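Local coordinates for protein prolyl-tRNA synthetase (Naegleria fowleri, PDB 6UYH) that probably joins proline to its cognate tRNA, using ATP to activate the amino acid, as a class II aminoacyl-tRNA synthetase, at residues S57-L69 and T186-L198. Residues are numbered along the deposited sequence; the frame is centred on the assembly and turned at random. Where two conformers were deposited one is given.
Sequences SVQKFFDAEIKKL and TILELYKRVYEEL. With EDO (1,2-ethanediol), chain K.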
# COMPACT_ATOMS: atom_id res chain seq x y z
N SER A 57 -3.07 7.88 6.65
CA SER A 57 -3.47 9.29 6.60
C SER A 57 -2.42 10.12 5.87
O SER A 57 -2.75 10.99 5.06
CB SER A 57 -3.69 9.83 8.01
OG SER A 57 -4.84 9.25 8.62
N VAL A 58 -1.15 9.84 6.14
CA VAL A 58 -0.07 10.50 5.42
C VAL A 58 -0.16 10.18 3.94
O VAL A 58 -0.06 11.07 3.09
CB VAL A 58 1.28 10.09 6.02
CG1 VAL A 58 2.43 10.59 5.13
CG2 VAL A 58 1.40 10.67 7.42
N GLN A 59 -0.37 8.89 3.61
CA GLN A 59 -0.49 8.47 2.21
C GLN A 59 -1.60 9.24 1.50
O GLN A 59 -1.42 9.74 0.39
CB GLN A 59 -0.77 6.96 2.12
CG GLN A 59 0.31 6.01 2.68
CD GLN A 59 -0.02 4.50 2.54
OE1 GLN A 59 -1.17 4.06 2.73
NE2 GLN A 59 1.00 3.71 2.22
N LYS A 60 -2.77 9.31 2.13
CA LYS A 60 -3.91 9.94 1.49
C LYS A 60 -3.62 11.41 1.18
O LYS A 60 -3.90 11.89 0.08
CB LYS A 60 -5.14 9.81 2.39
CG LYS A 60 -6.37 10.55 1.87
CD LYS A 60 -7.51 10.47 2.87
CE LYS A 60 -8.75 11.16 2.33
NZ LYS A 60 -9.97 10.55 2.91
N PHE A 61 -3.07 12.12 2.16
CA PHE A 61 -2.72 13.53 1.98
C PHE A 61 -1.65 13.70 0.90
O PHE A 61 -1.79 14.52 -0.01
CB PHE A 61 -2.24 14.11 3.30
CG PHE A 61 -1.68 15.51 3.18
CD1 PHE A 61 -2.53 16.60 3.07
CD2 PHE A 61 -0.32 15.72 3.21
CE1 PHE A 61 -2.01 17.90 2.99
CE2 PHE A 61 0.21 17.01 3.12
CZ PHE A 61 -0.64 18.10 3.01
N PHE A 62 -0.56 12.94 1.01
CA PHE A 62 0.56 13.13 0.09
C PHE A 62 0.17 12.76 -1.33
O PHE A 62 0.50 13.49 -2.27
CB PHE A 62 1.77 12.31 0.56
CG PHE A 62 3.06 12.66 -0.15
CD1 PHE A 62 3.77 13.80 0.19
CD2 PHE A 62 3.57 11.82 -1.13
CE1 PHE A 62 4.96 14.12 -0.46
CE2 PHE A 62 4.77 12.13 -1.78
CZ PHE A 62 5.46 13.27 -1.44
N ASP A 63 -0.54 11.64 -1.51
CA ASP A 63 -1.03 11.24 -2.82
C ASP A 63 -1.85 12.34 -3.47
O ASP A 63 -1.71 12.62 -4.66
CB ASP A 63 -1.90 9.97 -2.71
CG ASP A 63 -1.12 8.69 -2.97
OD1 ASP A 63 0.08 8.75 -3.28
OD2 ASP A 63 -1.73 7.60 -2.85
N ALA A 64 -2.77 12.95 -2.71
CA ALA A 64 -3.60 13.99 -3.31
C ALA A 64 -2.76 15.20 -3.71
O ALA A 64 -3.05 15.83 -4.73
CB ALA A 64 -4.73 14.40 -2.36
N GLU A 65 -1.72 15.53 -2.94
CA GLU A 65 -0.89 16.68 -3.28
C GLU A 65 0.01 16.40 -4.48
O GLU A 65 0.20 17.28 -5.33
CB GLU A 65 -0.06 17.11 -2.06
CG GLU A 65 -0.90 17.68 -0.92
CD GLU A 65 -1.75 18.88 -1.34
OE1 GLU A 65 -1.24 19.76 -2.08
OE2 GLU A 65 -2.93 18.94 -0.93
N ILE A 66 0.59 15.20 -4.56
CA ILE A 66 1.48 14.95 -5.70
C ILE A 66 0.69 14.68 -6.97
O ILE A 66 1.21 14.89 -8.08
CB ILE A 66 2.47 13.81 -5.42
CG1 ILE A 66 1.76 12.45 -5.25
CG2 ILE A 66 3.38 14.16 -4.22
CD1 ILE A 66 2.72 11.26 -5.10
N LYS A 67 -0.57 14.28 -6.85
CA LYS A 67 -1.39 14.13 -8.05
C LYS A 67 -1.56 15.47 -8.77
O LYS A 67 -1.57 15.53 -10.01
CB LYS A 67 -2.75 13.53 -7.68
CG LYS A 67 -3.59 13.13 -8.87
CD LYS A 67 -4.92 12.57 -8.43
CE LYS A 67 -5.83 12.32 -9.63
NZ LYS A 67 -7.18 11.86 -9.19
N LYS A 68 -1.68 16.56 -8.00
CA LYS A 68 -1.79 17.90 -8.58
C LYS A 68 -0.54 18.28 -9.36
O LYS A 68 -0.60 19.15 -10.24
CB LYS A 68 -2.03 18.93 -7.48
CG LYS A 68 -3.31 18.73 -6.69
CD LYS A 68 -3.33 19.60 -5.43
CE LYS A 68 -4.61 19.41 -4.63
NZ LYS A 68 -4.64 20.25 -3.40
N LEU A 69 0.60 17.66 -9.05
CA LEU A 69 1.85 17.91 -9.75
C LEU A 69 2.03 17.01 -10.97
O LEU A 69 3.00 17.18 -11.71
CB LEU A 69 3.03 17.69 -8.79
CG LEU A 69 2.99 18.49 -7.49
CD1 LEU A 69 4.19 18.14 -6.64
CD2 LEU A 69 2.95 20.00 -7.78
N THR A 186 9.50 22.12 -4.15
CA THR A 186 8.07 21.82 -4.06
C THR A 186 7.81 20.58 -3.20
O THR A 186 6.94 20.58 -2.33
CB THR A 186 7.49 21.65 -5.47
OG1 THR A 186 7.59 22.89 -6.18
CG2 THR A 186 6.03 21.19 -5.41
N ILE A 187 8.57 19.50 -3.44
CA ILE A 187 8.41 18.30 -2.63
C ILE A 187 8.85 18.57 -1.19
O ILE A 187 8.22 18.10 -0.24
CB ILE A 187 9.17 17.11 -3.24
CG1 ILE A 187 8.60 16.74 -4.63
CG2 ILE A 187 9.11 15.87 -2.32
CD1 ILE A 187 7.16 16.24 -4.59
N LEU A 188 9.94 19.33 -1.02
CA LEU A 188 10.40 19.66 0.33
C LEU A 188 9.33 20.41 1.11
O LEU A 188 9.14 20.17 2.31
CB LEU A 188 11.69 20.48 0.25
CG LEU A 188 12.41 20.65 1.61
CD1 LEU A 188 13.02 19.33 2.05
CD2 LEU A 188 13.45 21.75 1.54
N GLU A 189 8.62 21.32 0.45
CA GLU A 189 7.51 22.01 1.10
C GLU A 189 6.38 21.03 1.45
O GLU A 189 5.75 21.16 2.50
CB GLU A 189 7.00 23.14 0.21
CG GLU A 189 5.67 23.75 0.63
CD GLU A 189 5.73 24.51 1.95
OE1 GLU A 189 6.83 24.73 2.50
OE2 GLU A 189 4.65 24.92 2.43
N LEU A 190 6.13 20.03 0.59
CA LEU A 190 5.11 19.04 0.93
C LEU A 190 5.51 18.24 2.16
O LEU A 190 4.66 17.89 2.98
CB LEU A 190 4.83 18.11 -0.24
CG LEU A 190 4.06 18.68 -1.43
CD1 LEU A 190 3.76 17.56 -2.43
CD2 LEU A 190 2.76 19.35 -0.98
N TYR A 191 6.80 17.92 2.29
CA TYR A 191 7.25 17.24 3.50
C TYR A 191 7.08 18.13 4.72
O TYR A 191 6.68 17.65 5.79
CB TYR A 191 8.72 16.81 3.36
CG TYR A 191 8.96 15.71 2.36
CD1 TYR A 191 7.92 14.89 1.93
CD2 TYR A 191 10.24 15.48 1.86
CE1 TYR A 191 8.15 13.88 1.02
CE2 TYR A 191 10.48 14.47 0.97
CZ TYR A 191 9.44 13.67 0.54
OH TYR A 191 9.71 12.66 -0.36
N LYS A 192 7.38 19.42 4.59
CA LYS A 192 7.09 20.34 5.69
C LYS A 192 5.60 20.32 6.04
O LYS A 192 5.23 20.31 7.22
CB LYS A 192 7.55 21.76 5.32
CG LYS A 192 7.14 22.87 6.30
CD LYS A 192 5.85 23.52 5.84
CE LYS A 192 5.70 24.94 6.37
NZ LYS A 192 4.51 25.56 5.71
N ARG A 193 4.73 20.29 5.03
CA ARG A 193 3.29 20.28 5.31
C ARG A 193 2.85 18.98 5.98
O ARG A 193 1.96 19.00 6.84
CB ARG A 193 2.50 20.53 4.03
CG ARG A 193 2.77 21.91 3.44
CD ARG A 193 1.90 22.14 2.21
NE ARG A 193 0.49 22.07 2.56
CZ ARG A 193 -0.48 21.80 1.70
NH1 ARG A 193 -0.20 21.57 0.42
NH2 ARG A 193 -1.74 21.75 2.11
N VAL A 194 3.43 17.84 5.59
CA VAL A 194 3.10 16.59 6.28
C VAL A 194 3.41 16.72 7.77
O VAL A 194 2.57 16.46 8.63
CB VAL A 194 3.85 15.39 5.67
CG1 VAL A 194 3.68 14.14 6.58
CG2 VAL A 194 3.34 15.09 4.25
N TYR A 195 4.64 17.13 8.09
CA TYR A 195 5.01 17.23 9.49
C TYR A 195 4.16 18.26 10.22
O TYR A 195 3.60 17.98 11.29
CB TYR A 195 6.49 17.55 9.62
CG TYR A 195 7.35 16.33 9.56
CD1 TYR A 195 8.09 16.01 8.42
CD2 TYR A 195 7.41 15.45 10.65
CE1 TYR A 195 8.89 14.87 8.38
CE2 TYR A 195 8.19 14.32 10.61
CZ TYR A 195 8.93 14.03 9.48
OH TYR A 195 9.70 12.89 9.46
N GLU A 196 4.00 19.46 9.64
CA GLU A 196 3.38 20.55 10.40
C GLU A 196 1.85 20.45 10.38
O GLU A 196 1.21 20.57 11.42
CB GLU A 196 3.86 21.90 9.87
CG GLU A 196 5.38 22.10 10.13
CD GLU A 196 5.82 23.54 10.23
OE1 GLU A 196 4.98 24.45 10.06
OE2 GLU A 196 7.02 23.77 10.48
N GLU A 197 1.26 20.20 9.21
CA GLU A 197 -0.20 20.23 9.09
C GLU A 197 -0.86 18.92 9.52
O GLU A 197 -1.99 18.94 10.01
CB GLU A 197 -0.61 20.58 7.66
CG GLU A 197 -0.24 22.00 7.25
CD GLU A 197 -0.53 22.31 5.78
OE1 GLU A 197 0.10 23.25 5.25
OE2 GLU A 197 -1.37 21.63 5.15
N LEU A 198 -0.19 17.78 9.36
CA LEU A 198 -0.75 16.50 9.80
C LEU A 198 -0.26 16.08 11.18
O LEU A 198 -1.07 15.67 12.02
CB LEU A 198 -0.42 15.39 8.79
CG LEU A 198 -1.11 15.48 7.43
CD1 LEU A 198 -0.76 14.27 6.58
CD2 LEU A 198 -2.62 15.59 7.62
C1 EDO K . 1.97 19.29 -14.30
O1 EDO K . 1.49 18.05 -14.85
C2 EDO K . 1.15 19.64 -13.07
O2 EDO K . -0.24 19.40 -13.33
O HOH W 1 -4.01 21.74 -0.01
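F61 reaches from helix 49-67 into a hole on helix 177-198 made by R193, V194, E197 and L198, a single knob-into-hole contact; the helices run roughly antiparallel (146° between local axes). Its CB lies 3.6 Å from L198 CD1. With CG anti to the backbone N (chi1 172°), the ring is carried across the gap: CD2 packs on L198 CD1, CE2 stands 3.8 Å from V194 CG2, and CZ ends over the centre of the R193 guanidinium. The planes are nearly perpendicular, phenyl edge to arginine face, and CG of E65 and CG of L198 flank the ring.

NE and NH2 of R193 grip the E197 carboxylate side-on, NE reaching OE1 at 3.0 Å, and NH1 makes a salt bridge to E65 OE1 whose hydrogen bond is weak (3.3 Å). A water joins NH2 to E65 OE2, which also pairs with K68.

On the buried flank, L190 sets CD1 on I66 CG2 (3.9 Å) and CD2 on E65 CB, while V58 CG1 meets V194 CG1. F62 CE1 approaches Y191 CE1 to 3.5 Å; the ring planes differ by 20°, but centroids 5.7 Å apart leave little overlap. Y191 OH is hydrogen-bonded to Q168 OE1, and both side chains touch W269 on core strand 261-272, Y191 about 6 Å from bound halofuginone. The contact thus grades from apolar core to charged, partly hydrated border, where two carboxylates probably stabilise R193's charge.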